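Local coordinates for UTP--glucose-1-phosphate uridylyltransferase YngB (Bacillus subtilis, PDB 7O2N), which catalyses the formation of UDP-glucose from glucose-1-phosphate and UTP, supplying glycolipid synthesis and contributing to wall teichoic acid glucosylation, at residues G205-N210 against D232-V237; P31-P36 against T266-M271; D66-S71 against I99-Q104; E43-S48 against A127-D132. All coordinates share one frame; numbering follows the deposited sequence.

Contact 1 (G205-N210 against D232-V237); sequences GRYVLN and DALREV
With chi1 at -51° for Y207 and -68° for L234, each side chain leaves its backbone with CG opposite the carbonyl carbon, and the ring of the strand residue and the branched end of the helix residue are brought within touch. L234 then runs on extended, chi2 175°, and its two methyls divide the work. CD1 reaches the edge of the Y207 ring, close to the ring plane, at 3.7 Å from CE2 and 3.9 Å from CD2, so the methyl abuts the rim between these two carbons and does not lie over a face. CD2 meets L209, whose own CD2 is 4.1 Å from L234 CD2; these two leucines cross at about a right angle. The backbones stay well apart, the nearest pair of CA atoms being those of L209 and L234 at 9.5 Å. This is helix-on-sheet packing: helix 230-240 lies against strand 206-210, which runs antiparallel to strand 125-129 in the main sheet. R206 and V208, the alternate strand residues, pack instead on helix 141-152, so the strand is sandwiched between helices. On the helix side, I243 also touches L234, and R235 has polar partners in D187 and L188. All three touching residues are buried and every approach is carbon to carbon, which implies a contact held by dispersion and exclusion of water, with no directional bond across it.

Contact 2 (P31-P36 against T266-M271); sequences PIVDKP and TEIGLM
V33 and G269 form the closest backbone pair, CA to CA 6.2 Å, where an irregular loop closed by a bond from I32 N to K35 O comes up against helix 258-269 at I268 and G269. The contact is carried by a single methyl of V33. CG2 is opposite the carbonyl carbon, with chi1 at 164° placing the other branch, CG1, opposite the backbone N. CG2 reaches I268 at CB, 3.7 Å away, and at CG2, 3.8 Å away, the two side chains crossing at a slant. It also lies 3.7 Å from G269 N, so the methyl rests on the helix backbone as well as on the root of I268. Beyond CB, the longer arm of I268 leads away from the loop, and the residue packs on I134, V136, Y253 and Y40. In the fold, the loop joins strand 6-11 to helix 37-47 of the nucleotidyltransferase domain, and here it meets a helix 230 residues further along the chain. The same region takes part in the homodimer interface: P31 packs on P31 of the second subunit, E267 OE1 forms a salt bridge with R289 of the second subunit, and D34 OD2 pairs both with R272 of its own chain and with K258 of the second subunit.

Contact 3 (D66-S71 against I99-Q104); sequences DHFDRS and IHYIRQ
Apolar packing comes first: F68 CB stands 4.2 Å from I99 CG1, and both residues direct their CB atoms at the opposite segment. Their backbones are nearest here too, with the two CA atoms 7.6 Å apart. The ring of F68 is turned obliquely to I99, so the isoleucine meets the benzylic carbon and the flank of the side chain together. A second, looser approach involves a polar atom: Y101 OH lies 4.3 Å from F68 CD2, again at a slant to the ring, a van der Waals contact and not a bond. I99 and Y101, two residues apart on strand 98-103, point to the same side of the sheet and therefore present themselves to one aromatic residue. The topology is a beta-alpha-beta crossover, in which strand 52-57 pairs in parallel with strand 98-103 and the connection between them is helical, including helix 62-67, which ends just before F68. I93 of helix 84-93, I38 and V42 of helix 37-47, and L96 also touch F68. Ring contact within the first segment is more clearly oriented, since H67 CD2 sits over the centre of the F68 ring, 4.0 Å above its plane. Hydrogen bonds from the first segment run to other parts of the protein: H67 NE2 bonds to Q39 OE1, while H67 O and S71 OG both accept from K23 NZ of the second subunit.

Contact 4 (E43-S48 against A127-D132); sequences EEAAES and AVLLGD
E44 brings the one flat group of this contact, a carboxylate that meets L129 with one oxygen: OE2 is 4.2 Å from L129 CD2. The methyl stands well off the carboxylate plane, to one side of it and displaced beyond OE2, so it does not cover the centre of the group. This is the helix-on-sheet layer of the GT-A nucleotidyltransferase fold, with helix 37-47 laid against strand 125-129, which pairs in parallel with strand 6-11. The polar end of E44 is satisfied elsewhere, OE2 forming a salt bridge with R206 NE and a weak hydrogen bond with L142 N, and these charged and polar partners would be expected to keep it ionised. L129 points toward the helix with CG opposite its carbonyl carbon, chi1 -45°, and spreads its methyls over two neighbouring helix residues. While CD2 faces E44, the other branch reaches A45, whose small side chain is consistent with the approach of the helix, the CA atoms of A45 and L129 being 8.4 Å apart. L142 also touches L129. The tightest approach is between A45 CB and L129 CD1, at 3.8 Å.

Contacts 1, 3 and 4 all reach the main mixed sheet, through strands 206-210, 98-103 and 125-129. Contacts 1 and 4 sit on neighbouring antiparallel strands, centres 16 Å apart, and are joined by a salt bridge of 2.7 Å between R206 NE and E44 OE2. Contact 4 lies near the middle of the chain, its centre 6 Å from the chain's own. Contact 2 encloses the other three along the chain; contact 3 is nested inside contact 4, and contact 1 follows both. K35 NZ and E43 OE1 tie contact 2 to contact 4. Contacts 2 and 3 touch each other through P36 and H67, and both also meet the second subunit, which places this side of the fold at the dimer interface.

Contact 1 (G205-N210 against D232-V237)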
loop_
_atom_site.group_PDB
_atom_site.type_symbol
_atom_site.label_atom_id
_atom_site.label_comp_id
_atom_site.label_asym_id
_atom_site.label_seq_id
_atom_site.Cartn_x
_atom_site.Cartn_y
_atom_site.Cartn_z
ATOM N N GLY A 205 -6.965 10.587 -18.808
ATOM C CA GLY A 205 -7.793 11.083 -17.715
ATOM C C GLY A 205 -7.404 12.475 -17.206
ATOM O O GLY A 205 -7.276 12.709 -16.008
ATOM N N ARG A 206 -7.190 13.404 -18.137
ATOM C CA ARG A 206 -7.054 14.816 -17.816
ATOM C C ARG A 206 -8.008 15.581 -18.725
ATOM O O ARG A 206 -8.115 15.258 -19.903
ATOM C CB ARG A 206 -5.595 15.242 -17.928
ATOM C CG ARG A 206 -4.729 14.573 -16.880
ATOM C CD ARG A 206 -3.295 15.064 -16.899
ATOM N NE ARG A 206 -2.472 14.296 -15.971
ATOM C CZ ARG A 206 -2.200 12.989 -16.078
ATOM N NH1 ARG A 206 -2.709 12.252 -17.063
ATOM N NH2 ARG A 206 -1.432 12.423 -15.164
ATOM N N TYR A 207 -8.781 16.504 -18.136
ATOM C CA TYR A 207 -9.712 17.338 -18.886
ATOM C C TYR A 207 -9.750 18.728 -18.261
ATOM O O TYR A 207 -9.597 18.854 -17.054
ATOM C CB TYR A 207 -11.130 16.774 -18.866
ATOM C CG TYR A 207 -11.288 15.326 -19.239
ATOM C CD1 TYR A 207 -10.831 14.297 -18.419
ATOM C CD2 TYR A 207 -12.009 14.967 -20.370
ATOM C CE1 TYR A 207 -11.029 12.958 -18.746
ATOM C CE2 TYR A 207 -12.242 13.636 -20.703
ATOM C CZ TYR A 207 -11.738 12.626 -19.894
ATOM O OH TYR A 207 -11.964 11.320 -20.223
ATOM N N VAL A 208 -9.909 19.752 -19.105
ATOM C CA VAL A 208 -10.432 21.031 -18.675
ATOM C C VAL A 208 -11.773 21.234 -19.378
ATOM O O VAL A 208 -11.908 20.933 -20.558
ATOM C CB VAL A 208 -9.416 22.154 -18.915
ATOM C CG1 VAL A 208 -10.020 23.527 -18.684
ATOM C CG2 VAL A 208 -8.225 21.969 -18.000
ATOM N N LEU A 209 -12.790 21.659 -18.615
ATOM C CA LEU A 209 -14.153 21.737 -19.116
ATOM C C LEU A 209 -14.791 23.091 -18.809
ATOM O O LEU A 209 -14.318 23.855 -17.961
ATOM C CB LEU A 209 -14.980 20.604 -18.496
ATOM C CG LEU A 209 -14.551 19.192 -18.869
ATOM C CD1 LEU A 209 -15.590 18.192 -18.377
ATOM C CD2 LEU A 209 -14.359 19.069 -20.374
ATOM N N ASN A 210 -15.886 23.361 -19.528
ATOM C CA ASN A 210 -16.657 24.574 -19.313
ATOM C C ASN A 210 -17.942 24.217 -18.577
ATOM O O ASN A 210 -18.443 23.094 -18.694
ATOM C CB ASN A 210 -16.913 25.321 -20.627
ATOM C CG ASN A 210 -15.733 26.170 -21.039
ATOM O OD1 ASN A 210 -15.289 26.106 -22.181
ATOM N ND2 ASN A 210 -15.204 26.935 -20.095
ATOM N N ASP A 232 -19.372 10.918 -24.401
ATOM C CA ASP A 232 -20.532 11.239 -25.222
ATOM C C ASP A 232 -20.876 12.725 -25.128
ATOM O O ASP A 232 -21.444 13.297 -26.059
ATOM C CB ASP A 232 -21.693 10.299 -24.892
ATOM C CG ASP A 232 -21.315 8.826 -25.014
ATOM O OD1 ASP A 232 -20.142 8.519 -25.364
ATOM O OD2 ASP A 232 -22.183 7.986 -24.725
ATOM N N ALA A 233 -20.504 13.349 -24.007
ATOM C CA ALA A 233 -20.782 14.757 -23.796
ATOM C C ALA A 233 -19.707 15.591 -24.478
ATOM O O ALA A 233 -19.898 16.766 -24.776
ATOM C CB ALA A 233 -20.866 15.070 -22.328
ATOM N N LEU A 234 -18.560 14.968 -24.710
ATOM C CA LEU A 234 -17.560 15.626 -25.527
ATOM C C LEU A 234 -17.961 15.482 -26.994
ATOM O O LEU A 234 -17.688 16.358 -27.806
ATOM C CB LEU A 234 -16.175 15.054 -25.193
ATOM C CG LEU A 234 -15.662 15.384 -23.787
ATOM C CD1 LEU A 234 -14.347 14.687 -23.507
ATOM C CD2 LEU A 234 -15.493 16.884 -23.599
ATOM N N ARG A 235 -18.685 14.401 -27.307
ATOM C CA ARG A 235 -19.158 14.125 -28.656
ATOM C C ARG A 235 -20.181 15.175 -29.076
ATOM O O ARG A 235 -20.059 15.747 -30.161
ATOM C CB ARG A 235 -19.778 12.727 -28.747
ATOM C CG ARG A 235 -18.755 11.604 -28.852
ATOM C CD ARG A 235 -19.361 10.223 -29.006
ATOM N NE ARG A 235 -20.094 10.081 -30.253
ATOM C CZ ARG A 235 -19.577 9.644 -31.393
ATOM N NH1 ARG A 235 -18.309 9.282 -31.450
ATOM N NH2 ARG A 235 -20.335 9.553 -32.469
ATOM N N GLU A 236 -21.183 15.405 -28.209
ATOM C CA GLU A 236 -22.281 16.312 -28.509
ATOM C C GLU A 236 -21.797 17.763 -28.472
ATOM O O GLU A 236 -22.492 18.642 -28.977
ATOM C CB GLU A 236 -23.499 16.038 -27.622
ATOM N N VAL A 237 -20.604 18.005 -27.900
ATOM C CA VAL A 237 -19.957 19.311 -27.977
ATOM C C VAL A 237 -19.242 19.408 -29.319
ATOM O O VAL A 237 -19.005 20.502 -29.824
ATOM C CB VAL A 237 -18.997 19.602 -26.799
ATOM C CG1 VAL A 237 -17.986 20.700 -27.114
ATOM C CG2 VAL A 237 -19.736 19.954 -25.519
#

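Contact 2 (P31-P36 against T266-M271)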
loop_
_atom_site.group_PDB
_atom_site.type_symbol
_atom_site.label_atom_id
_atom_site.label_comp_id
_atom_site.label_asym_id
_atom_site.label_seq_id
_atom_site.Cartn_x
_atom_site.Cartn_y
_atom_site.Cartn_z
ATOM N N PRO A 31 -0.244 2.899 -1.491
ATOM C CA PRO A 31 0.991 3.667 -1.534
ATOM C C PRO A 31 1.597 3.462 -2.919
ATOM O O PRO A 31 1.538 2.362 -3.453
ATOM C CB PRO A 31 1.808 3.041 -0.392
ATOM C CG PRO A 31 1.306 1.609 -0.305
ATOM C CD PRO A 31 -0.167 1.702 -0.645
ATOM N N ILE A 32 2.150 4.535 -3.499
ATOM C CA ILE A 32 2.897 4.357 -4.722
ATOM C C ILE A 32 4.383 4.322 -4.434
ATOM O O ILE A 32 5.007 3.289 -4.681
ATOM C CB ILE A 32 2.477 5.295 -5.853
ATOM C CG1 ILE A 32 1.237 4.722 -6.544
ATOM C CG2 ILE A 32 3.627 5.480 -6.837
ATOM C CD1 ILE A 32 1.260 3.215 -6.719
ATOM N N VAL A 33 4.986 5.390 -3.907
ATOM C CA VAL A 33 6.266 4.985 -3.344
ATOM C C VAL A 33 6.082 4.782 -1.839
ATOM O O VAL A 33 6.273 3.695 -1.295
ATOM C CB VAL A 33 7.434 5.897 -3.744
ATOM C CG1 VAL A 33 8.669 5.700 -2.866
ATOM C CG2 VAL A 33 7.769 5.689 -5.203
ATOM N N ASP A 34 5.551 5.822 -1.218
ATOM C CA ASP A 34 5.323 5.889 0.201
ATOM C C ASP A 34 4.284 6.993 0.346
ATOM O O ASP A 34 4.029 7.507 1.432
ATOM C CB ASP A 34 6.649 6.243 0.875
ATOM C CG ASP A 34 7.240 7.566 0.405
ATOM O OD1 ASP A 34 6.772 8.123 -0.602
ATOM O OD2 ASP A 34 8.165 8.045 1.065
ATOM N N LYS A 35 3.745 7.378 -0.814
ATOM C CA LYS A 35 2.652 8.320 -0.920
ATOM C C LYS A 35 1.422 7.598 -1.454
ATOM O O LYS A 35 1.491 6.806 -2.405
ATOM C CB LYS A 35 3.003 9.393 -1.942
ATOM C CG LYS A 35 4.364 9.995 -1.696
ATOM C CD LYS A 35 4.354 11.471 -1.860
ATOM C CE LYS A 35 4.179 11.895 -3.295
ATOM N NZ LYS A 35 4.608 13.302 -3.404
ATOM N N PRO A 36 0.243 7.875 -0.859
ATOM C CA PRO A 36 -1.022 7.392 -1.406
ATOM C C PRO A 36 -1.203 7.971 -2.805
ATOM O O PRO A 36 -0.867 9.123 -3.064
ATOM C CB PRO A 36 -2.046 7.971 -0.423
ATOM C CG PRO A 36 -1.257 8.079 0.855
ATOM C CD PRO A 36 0.070 8.624 0.389
ATOM N N THR A 266 8.731 1.564 -8.702
ATOM C CA THR A 266 10.119 1.371 -9.082
ATOM C C THR A 266 10.689 2.628 -9.732
ATOM O O THR A 266 11.735 3.120 -9.307
ATOM C CB THR A 266 10.238 0.158 -10.000
ATOM O OG1 THR A 266 9.775 -0.957 -9.237
ATOM C CG2 THR A 266 11.650 -0.090 -10.467
ATOM N N GLU A 267 9.983 3.144 -10.744
ATOM C CA GLU A 267 10.488 4.270 -11.513
ATOM C C GLU A 267 10.590 5.532 -10.651
ATOM O O GLU A 267 11.604 6.233 -10.706
ATOM C CB GLU A 267 9.649 4.523 -12.768
ATOM C CG GLU A 267 9.456 3.295 -13.628
ATOM C CD GLU A 267 10.625 2.910 -14.519
ATOM O OE1 GLU A 267 11.707 3.491 -14.352
ATOM O OE2 GLU A 267 10.442 2.032 -15.401
ATOM N N ILE A 268 9.546 5.809 -9.861
ATOM C CA ILE A 268 9.525 7.018 -9.053
ATOM C C ILE A 268 10.544 6.831 -7.919
ATOM O O ILE A 268 11.187 7.790 -7.476
ATOM C CB ILE A 268 8.106 7.303 -8.507
ATOM C CG1 ILE A 268 6.977 7.231 -9.544
ATOM C CG2 ILE A 268 8.063 8.555 -7.640
ATOM C CD1 ILE A 268 6.871 8.386 -10.500
ATOM N N GLY A 269 10.700 5.577 -7.470
ATOM C CA GLY A 269 11.634 5.259 -6.410
ATOM C C GLY A 269 13.039 5.635 -6.849
ATOM O O GLY A 269 13.778 6.304 -6.119
ATOM N N LEU A 270 13.342 5.248 -8.095
ATOM C CA LEU A 270 14.654 5.455 -8.691
ATOM C C LEU A 270 14.921 6.942 -8.878
ATOM O O LEU A 270 16.063 7.328 -9.104
ATOM C CB LEU A 270 14.728 4.712 -10.031
ATOM C CG LEU A 270 14.945 3.209 -9.890
ATOM C CD1 LEU A 270 14.674 2.468 -11.173
ATOM C CD2 LEU A 270 16.351 2.929 -9.406
ATOM N N MET A 271 13.866 7.757 -8.783
ATOM C CA MET A 271 14.040 9.179 -8.981
ATOM C C MET A 271 14.298 9.853 -7.637
ATOM O O MET A 271 14.663 11.027 -7.596
ATOM C CB MET A 271 12.832 9.791 -9.685
ATOM C CG MET A 271 12.721 9.351 -11.135
ATOM S SD MET A 271 11.064 9.729 -11.855
ATOM C CE MET A 271 11.202 9.106 -13.535
#

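Contact 3 (D66-S71 against I99-Q104)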
loop_
_atom_site.group_PDB
_atom_site.type_symbol
_atom_site.label_atom_id
_atom_site.label_comp_id
_atom_site.label_asym_id
_atom_site.label_seq_id
_atom_site.Cartn_x
_atom_site.Cartn_y
_atom_site.Cartn_z
ATOM N N ASP A 66 -9.102 12.078 5.917
ATOM C CA ASP A 66 -8.224 12.144 7.058
ATOM C C ASP A 66 -6.813 12.478 6.589
ATOM O O ASP A 66 -6.134 13.277 7.215
ATOM C CB ASP A 66 -8.280 10.830 7.832
ATOM C CG ASP A 66 -9.361 10.795 8.902
ATOM O OD1 ASP A 66 -9.758 11.897 9.437
ATOM O OD2 ASP A 66 -9.781 9.670 9.241
ATOM N N HIS A 67 -6.383 11.864 5.485
ATOM C CA HIS A 67 -5.032 12.036 4.980
ATOM C C HIS A 67 -4.720 13.516 4.788
ATOM O O HIS A 67 -3.613 13.943 5.086
ATOM C CB HIS A 67 -4.812 11.245 3.686
ATOM C CG HIS A 67 -3.386 11.201 3.249
ATOM N ND1 HIS A 67 -2.453 10.318 3.811
ATOM C CD2 HIS A 67 -2.729 11.918 2.311
ATOM C CE1 HIS A 67 -1.274 10.524 3.248
ATOM N NE2 HIS A 67 -1.416 11.504 2.335
ATOM N N PHE A 68 -5.689 14.295 4.320
ATOM C CA PHE A 68 -5.408 15.673 3.962
ATOM C C PHE A 68 -5.788 16.665 5.074
ATOM O O PHE A 68 -5.938 17.854 4.811
ATOM C CB PHE A 68 -6.064 16.006 2.618
ATOM C CG PHE A 68 -5.508 15.267 1.427
ATOM C CD1 PHE A 68 -4.296 15.625 0.848
ATOM C CD2 PHE A 68 -6.208 14.206 0.872
ATOM C CE1 PHE A 68 -3.819 14.950 -0.263
ATOM C CE2 PHE A 68 -5.718 13.525 -0.235
ATOM C CZ PHE A 68 -4.530 13.907 -0.809
ATOM N N ASP A 69 -5.891 16.197 6.319
ATOM C CA ASP A 69 -6.194 17.067 7.446
ATOM C C ASP A 69 -5.072 16.971 8.485
ATOM O O ASP A 69 -4.120 16.216 8.312
ATOM C CB ASP A 69 -7.606 16.756 7.977
ATOM C CG ASP A 69 -8.117 17.704 9.053
ATOM O OD1 ASP A 69 -7.874 18.935 8.935
ATOM O OD2 ASP A 69 -8.758 17.206 10.000
ATOM N N ARG A 70 -5.175 17.748 9.566
ATOM C CA ARG A 70 -4.214 17.657 10.650
ATOM C C ARG A 70 -4.471 16.388 11.461
ATOM O O ARG A 70 -5.604 16.107 11.845
ATOM C CB ARG A 70 -4.328 18.878 11.561
ATOM C CG ARG A 70 -3.987 20.204 10.900
ATOM C CD ARG A 70 -3.610 21.233 11.957
ATOM N NE ARG A 70 -2.163 21.286 12.146
ATOM C CZ ARG A 70 -1.308 21.758 11.245
ATOM N NH1 ARG A 70 -1.753 22.224 10.088
ATOM N NH2 ARG A 70 -0.012 21.755 11.501
ATOM N N SER A 71 -3.409 15.621 11.722
ATOM C CA SER A 71 -3.530 14.382 12.479
ATOM C C SER A 71 -2.961 14.559 13.884
ATOM O O SER A 71 -1.777 14.302 14.106
ATOM C CB SER A 71 -2.873 13.222 11.753
ATOM O OG SER A 71 -3.046 13.319 10.345
ATOM N N ILE A 99 -9.651 20.991 0.163
ATOM C CA ILE A 99 -10.223 19.736 -0.283
ATOM C C ILE A 99 -11.664 19.634 0.203
ATOM O O ILE A 99 -11.893 19.540 1.406
ATOM C CB ILE A 99 -9.381 18.556 0.226
ATOM C CG1 ILE A 99 -7.884 18.751 -0.002
ATOM C CG2 ILE A 99 -9.855 17.267 -0.409
ATOM C CD1 ILE A 99 -7.498 18.918 -1.446
ATOM N N HIS A 100 -12.608 19.617 -0.744
ATOM C CA HIS A 100 -14.025 19.434 -0.452
ATOM C C HIS A 100 -14.441 18.003 -0.804
ATOM O O HIS A 100 -13.822 17.400 -1.668
ATOM C CB HIS A 100 -14.842 20.457 -1.259
ATOM C CG HIS A 100 -14.408 21.872 -1.057
ATOM N ND1 HIS A 100 -13.104 22.284 -1.228
ATOM C CD2 HIS A 100 -15.091 22.974 -0.699
ATOM C CE1 HIS A 100 -13.003 23.567 -0.968
ATOM N NE2 HIS A 100 -14.210 24.017 -0.653
ATOM N N TYR A 101 -15.489 17.477 -0.147
ATOM C CA TYR A 101 -16.022 16.145 -0.422
ATOM C C TYR A 101 -17.530 16.158 -0.652
ATOM O O TYR A 101 -18.275 16.921 -0.047
ATOM C CB TYR A 101 -15.777 15.191 0.743
ATOM C CG TYR A 101 -14.323 15.132 1.090
ATOM C CD1 TYR A 101 -13.438 14.381 0.331
ATOM C CD2 TYR A 101 -13.822 15.899 2.123
ATOM C CE1 TYR A 101 -12.080 14.373 0.618
ATOM C CE2 TYR A 101 -12.468 15.902 2.421
ATOM C CZ TYR A 101 -11.589 15.145 1.660
ATOM O OH TYR A 101 -10.254 15.127 1.956
ATOM N N ILE A 102 -17.979 15.268 -1.523
ATOM C CA ILE A 102 -19.395 15.001 -1.668
ATOM C C ILE A 102 -19.531 13.501 -1.812
ATOM O O ILE A 102 -18.648 12.855 -2.366
ATOM C CB ILE A 102 -19.985 15.728 -2.894
ATOM C CG1 ILE A 102 -21.492 15.512 -3.005
ATOM C CG2 ILE A 102 -19.284 15.342 -4.185
ATOM C CD1 ILE A 102 -22.308 16.631 -2.445
ATOM N N ARG A 103 -20.631 12.958 -1.305
ATOM C CA ARG A 103 -20.834 11.539 -1.522
ATOM C C ARG A 103 -21.609 11.311 -2.810
ATOM O O ARG A 103 -22.657 11.915 -3.005
ATOM C CB ARG A 103 -21.539 10.926 -0.323
ATOM C CG ARG A 103 -20.632 9.947 0.385
ATOM C CD ARG A 103 -20.168 10.395 1.745
ATOM N NE ARG A 103 -20.448 9.189 2.506
ATOM C CZ ARG A 103 -19.876 8.849 3.646
ATOM N NH1 ARG A 103 -18.949 9.626 4.192
ATOM N NH2 ARG A 103 -20.251 7.725 4.231
ATOM N N GLN A 104 -21.085 10.453 -3.690
ATOM C CA GLN A 104 -21.877 9.992 -4.814
ATOM C C GLN A 104 -22.947 9.072 -4.247
ATOM O O GLN A 104 -22.643 8.196 -3.434
ATOM C CB GLN A 104 -20.992 9.233 -5.784
ATOM C CG GLN A 104 -21.528 9.292 -7.201
ATOM C CD GLN A 104 -20.733 8.396 -8.119
ATOM O OE1 GLN A 104 -20.146 7.391 -7.688
ATOM N NE2 GLN A 104 -20.741 8.758 -9.395
#

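Contact 4 (E43-S48 against A127-D132)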
loop_
_atom_site.group_PDB
_atom_site.type_symbol
_atom_site.label_atom_id
_atom_site.label_comp_id
_atom_site.label_asym_id
_atom_site.label_seq_id
_atom_site.Cartn_x
_atom_site.Cartn_y
_atom_site.Cartn_z
ATOM N N GLU A 43 -1.251 16.685 -5.798
ATOM C CA GLU A 43 0.011 17.364 -6.048
ATOM C C GLU A 43 0.081 17.907 -7.469
ATOM O O GLU A 43 0.417 19.059 -7.672
ATOM C CB GLU A 43 1.169 16.465 -5.667
ATOM C CG GLU A 43 1.477 16.607 -4.187
ATOM C CD GLU A 43 2.407 15.550 -3.633
ATOM O OE1 GLU A 43 2.751 14.615 -4.379
ATOM O OE2 GLU A 43 2.790 15.655 -2.466
ATOM N N GLU A 44 -0.295 17.096 -8.452
ATOM C CA GLU A 44 -0.408 17.588 -9.814
ATOM C C GLU A 44 -1.220 18.882 -9.807
ATOM O O GLU A 44 -0.713 19.926 -10.211
ATOM C CB GLU A 44 -1.011 16.532 -10.734
ATOM C CG GLU A 44 -0.692 16.784 -12.194
ATOM C CD GLU A 44 -1.302 15.784 -13.166
ATOM O OE1 GLU A 44 -1.059 14.549 -13.024
ATOM O OE2 GLU A 44 -2.001 16.233 -14.081
ATOM N N ALA A 45 -2.447 18.794 -9.286
ATOM C CA ALA A 45 -3.397 19.896 -9.298
ATOM C C ALA A 45 -2.833 21.122 -8.577
ATOM O O ALA A 45 -2.902 22.232 -9.102
ATOM C CB ALA A 45 -4.722 19.466 -8.712
ATOM N N ALA A 46 -2.278 20.931 -7.379
ATOM C CA ALA A 46 -1.749 22.063 -6.634
ATOM C C ALA A 46 -0.710 22.816 -7.465
ATOM O O ALA A 46 -0.837 24.025 -7.654
ATOM C CB ALA A 46 -1.207 21.631 -5.291
ATOM N N GLU A 47 0.297 22.106 -7.993
ATOM C CA GLU A 47 1.375 22.753 -8.725
ATOM C C GLU A 47 0.899 23.278 -10.082
ATOM O O GLU A 47 1.566 24.119 -10.666
ATOM C CB GLU A 47 2.577 21.828 -8.847
ATOM C CG GLU A 47 3.097 21.383 -7.495
ATOM C CD GLU A 47 3.955 20.129 -7.562
ATOM O OE1 GLU A 47 4.272 19.705 -8.707
ATOM O OE2 GLU A 47 4.297 19.573 -6.478
ATOM N N SER A 48 -0.229 22.776 -10.595
ATOM C CA SER A 48 -0.856 23.328 -11.789
ATOM C C SER A 48 -1.571 24.643 -11.461
ATOM O O SER A 48 -2.174 25.263 -12.342
ATOM C CB SER A 48 -1.847 22.350 -12.419
ATOM O OG SER A 48 -1.193 21.366 -13.204
ATOM N N ALA A 127 -11.165 21.610 -14.020
ATOM C CA ALA A 127 -10.401 20.425 -14.378
ATOM C C ALA A 127 -11.062 19.179 -13.797
ATOM O O ALA A 127 -11.543 19.206 -12.663
ATOM C CB ALA A 127 -8.995 20.561 -13.851
ATOM N N VAL A 128 -11.065 18.090 -14.579
ATOM C CA VAL A 128 -11.277 16.753 -14.034
ATOM C C VAL A 128 -9.973 15.959 -14.141
ATOM O O VAL A 128 -9.295 16.016 -15.169
ATOM C CB VAL A 128 -12.411 16.031 -14.774
ATOM C CG1 VAL A 128 -12.505 14.576 -14.345
ATOM C CG2 VAL A 128 -13.736 16.762 -14.601
ATOM N N LEU A 129 -9.624 15.234 -13.071
ATOM C CA LEU A 129 -8.472 14.339 -13.069
ATOM C C LEU A 129 -8.907 12.983 -12.525
ATOM O O LEU A 129 -9.022 12.839 -11.307
ATOM C CB LEU A 129 -7.363 14.883 -12.163
ATOM C CG LEU A 129 -7.042 16.366 -12.276
ATOM C CD1 LEU A 129 -6.334 16.845 -11.016
ATOM C CD2 LEU A 129 -6.175 16.637 -13.492
ATOM N N LEU A 130 -9.191 12.029 -13.424
ATOM C CA LEU A 130 -9.272 10.612 -13.076
ATOM C C LEU A 130 -7.892 10.245 -12.567
ATOM O O LEU A 130 -6.912 10.922 -12.888
ATOM C CB LEU A 130 -9.595 9.768 -14.320
ATOM C CG LEU A 130 -10.650 10.323 -15.287
ATOM C CD1 LEU A 130 -10.996 9.297 -16.351
ATOM C CD2 LEU A 130 -11.905 10.757 -14.531
ATOM N N GLY A 131 -7.785 9.188 -11.779
ATOM C CA GLY A 131 -6.457 9.007 -11.222
ATOM C C GLY A 131 -5.762 7.765 -11.749
ATOM O O GLY A 131 -5.444 6.888 -10.954
ATOM N N ASP A 132 -5.513 7.698 -13.058
ATOM C CA ASP A 132 -5.186 6.385 -13.589
ATOM C C ASP A 132 -3.727 6.289 -14.016
ATOM O O ASP A 132 -3.278 5.230 -14.449
ATOM C CB ASP A 132 -6.250 5.774 -14.514
ATOM C CG ASP A 132 -6.689 6.652 -15.663
ATOM O OD1 ASP A 132 -5.915 7.568 -16.033
ATOM O OD2 ASP A 132 -7.802 6.396 -16.189
#